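Local structure of seryl-tRNA synthetase (Pyrococcus horikoshii, 2DQ0) at residues R51-R54 / N55-V59. The protein catalyses the ATP-dependent attachment of serine to tRNA(Ser), and probably also to tRNA(Sec), working as a class II homodimer. Sequence-based numbering, arbitrary orientation.
Sequences RHER and NKIAV
K56 runs out between H52 and E53, the residues four and three places before it on the same alpha-helix, part of the long antiparallel coiled-coil arm of seryl-tRNA synthetase. Its aliphatic chain does the touching: CE lies at the edge of the H52 imidazole, in the ring plane, beside NE2 and CD2, while CD comes 3.6 Å from OE1 of E53. The lysine is extended beyond CG, and chi1 of -76° turns it back along the helix toward these two residues. H52 meets it because its ring carbon CG stands anti to the backbone N (chi1 -175°), which swings the imidazole toward the following turn. The charged ends of E53 and K56 stay beyond salt-bridge distance, OE1 to NZ being 4.2 Å, an approach that should still be mildly attractive.

Beneath these side chains the successive i to i+4 bonds of the helix hold the backbone. N55 N donates to R51 O at 3.2 Å and K56 N to H52 O at 3.1 Å; the bond from A58 N to R54 O is weak.

I57 leaves the helix on the side facing helix 72-103, the second helix of the coiled-coil hairpin, where it packs on K77, S78 and I81; R51 touches I85 of that helix and hydrogen-bonds through NH1 to OD1 of N48. The N-terminal arm is involved in tRNA binding, and this turn lies far from the seryl-adenylate pocket. The straightest of the backbone bonds belongs to the buried isoleucine: I57 N reaches E53 O at 2.8 Å, with an N-H...O angle of 174°.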
loop_
_atom_site.group_PDB
_atom_site.type_symbol
_atom_site.label_atom_id
_atom_site.label_comp_id
_atom_site.label_asym_id
_atom_site.label_seq_id
_atom_site.Cartn_x
_atom_site.Cartn_y
_atom_site.Cartn_z
ATOM N N ARG A 51 6.213 -34.176 42.233
ATOM C CA ARG A 51 7.456 -34.670 41.631
ATOM C C ARG A 51 8.309 -35.317 42.731
ATOM O O ARG A 51 8.893 -36.390 42.533
ATOM C CB ARG A 51 8.221 -33.527 40.928
ATOM C CG ARG A 51 7.536 -33.081 39.633
ATOM C CD ARG A 51 8.241 -31.938 38.914
ATOM N NE ARG A 51 9.671 -32.198 38.765
ATOM C CZ ARG A 51 10.619 -31.548 39.433
ATOM N NH1 ARG A 51 10.293 -30.589 40.293
ATOM N NH2 ARG A 51 11.893 -31.876 39.256
ATOM N N HIS A 52 8.335 -34.677 43.898
ATOM C CA HIS A 52 9.094 -35.166 45.041
ATOM C C HIS A 52 8.562 -36.507 45.544
ATOM O O HIS A 52 9.334 -37.399 45.907
ATOM C CB HIS A 52 9.032 -34.155 46.178
ATOM C CG HIS A 52 9.883 -34.522 47.352
ATOM N ND1 HIS A 52 11.203 -34.136 47.463
ATOM C CD2 HIS A 52 9.612 -35.260 48.454
ATOM C CE1 HIS A 52 11.707 -34.621 48.584
ATOM N NE2 HIS A 52 10.763 -35.308 49.203
ATOM N N GLU A 53 7.238 -36.636 45.575
ATOM C CA GLU A 53 6.601 -37.862 46.036
ATOM C C GLU A 53 6.954 -38.986 45.058
ATOM O O GLU A 53 7.190 -40.121 45.466
ATOM C CB GLU A 53 5.080 -37.676 46.102
ATOM C CG GLU A 53 4.396 -38.403 47.257
ATOM C CD GLU A 53 4.551 -37.686 48.599
ATOM O OE1 GLU A 53 5.693 -37.560 49.099
ATOM O OE2 GLU A 53 3.521 -37.241 49.156
ATOM N N ARG A 54 6.982 -38.655 43.766
ATOM C CA ARG A 54 7.321 -39.614 42.720
ATOM C C ARG A 54 8.669 -40.245 43.058
ATOM O O ARG A 54 8.846 -41.457 42.944
ATOM C CB ARG A 54 7.381 -38.906 41.350
ATOM C CG ARG A 54 8.302 -39.559 40.310
ATOM C CD ARG A 54 7.927 -39.215 38.862
ATOM N NE ARG A 54 8.063 -37.806 38.453
ATOM C CZ ARG A 54 9.174 -37.087 38.567
ATOM N NH1 ARG A 54 10.256 -37.625 39.097
ATOM N NH2 ARG A 54 9.228 -35.847 38.111
ATOM N N ASN A 55 9.601 -39.404 43.495
ATOM C CA ASN A 55 10.938 -39.832 43.861
ATOM C C ASN A 55 10.892 -40.752 45.077
ATOM O O ASN A 55 11.512 -41.811 45.072
ATOM C CB ASN A 55 11.796 -38.592 44.144
ATOM C CG ASN A 55 13.248 -38.918 44.442
ATOM O OD1 ASN A 55 13.734 -40.007 44.140
ATOM N ND2 ASN A 55 13.958 -37.952 45.021
ATOM N N LYS A 56 10.151 -40.357 46.112
ATOM C CA LYS A 56 10.049 -41.165 47.328
ATOM C C LYS A 56 9.431 -42.520 47.037
ATOM O O LYS A 56 9.985 -43.556 47.395
ATOM C CB LYS A 56 9.222 -40.443 48.396
ATOM C CG LYS A 56 9.933 -39.299 49.121
ATOM C CD LYS A 56 8.982 -38.586 50.110
ATOM C CE LYS A 56 9.683 -37.461 50.905
ATOM N NZ LYS A 56 8.778 -36.689 51.830
ATOM N N ILE A 57 8.274 -42.517 46.390
ATOM C CA ILE A 57 7.601 -43.762 46.064
ATOM C C ILE A 57 8.520 -44.648 45.240
ATOM O O ILE A 57 8.418 -45.872 45.289
ATOM C CB ILE A 57 6.290 -43.498 45.282
ATOM C CG1 ILE A 57 5.273 -42.831 46.207
ATOM C CG2 ILE A 57 5.693 -44.801 44.761
ATOM C CD1 ILE A 57 3.958 -42.497 45.527
ATOM N N ALA A 58 9.427 -44.028 44.492
ATOM C CA ALA A 58 10.353 -44.781 43.647
ATOM C C ALA A 58 11.381 -45.504 44.489
ATOM O O ALA A 58 11.492 -46.721 44.407
ATOM C CB ALA A 58 11.050 -43.858 42.642
ATOM N N VAL A 59 12.131 -44.765 45.302
ATOM C CA VAL A 59 13.147 -45.394 46.143
ATOM C C VAL A 59 12.495 -46.441 47.044
ATOM O O VAL A 59 13.147 -47.394 47.471
ATOM C CB VAL A 59 13.901 -44.355 47.029
ATOM C CG1 VAL A 59 14.506 -43.265 46.153
ATOM C CG2 VAL A 59 12.961 -43.752 48.065
#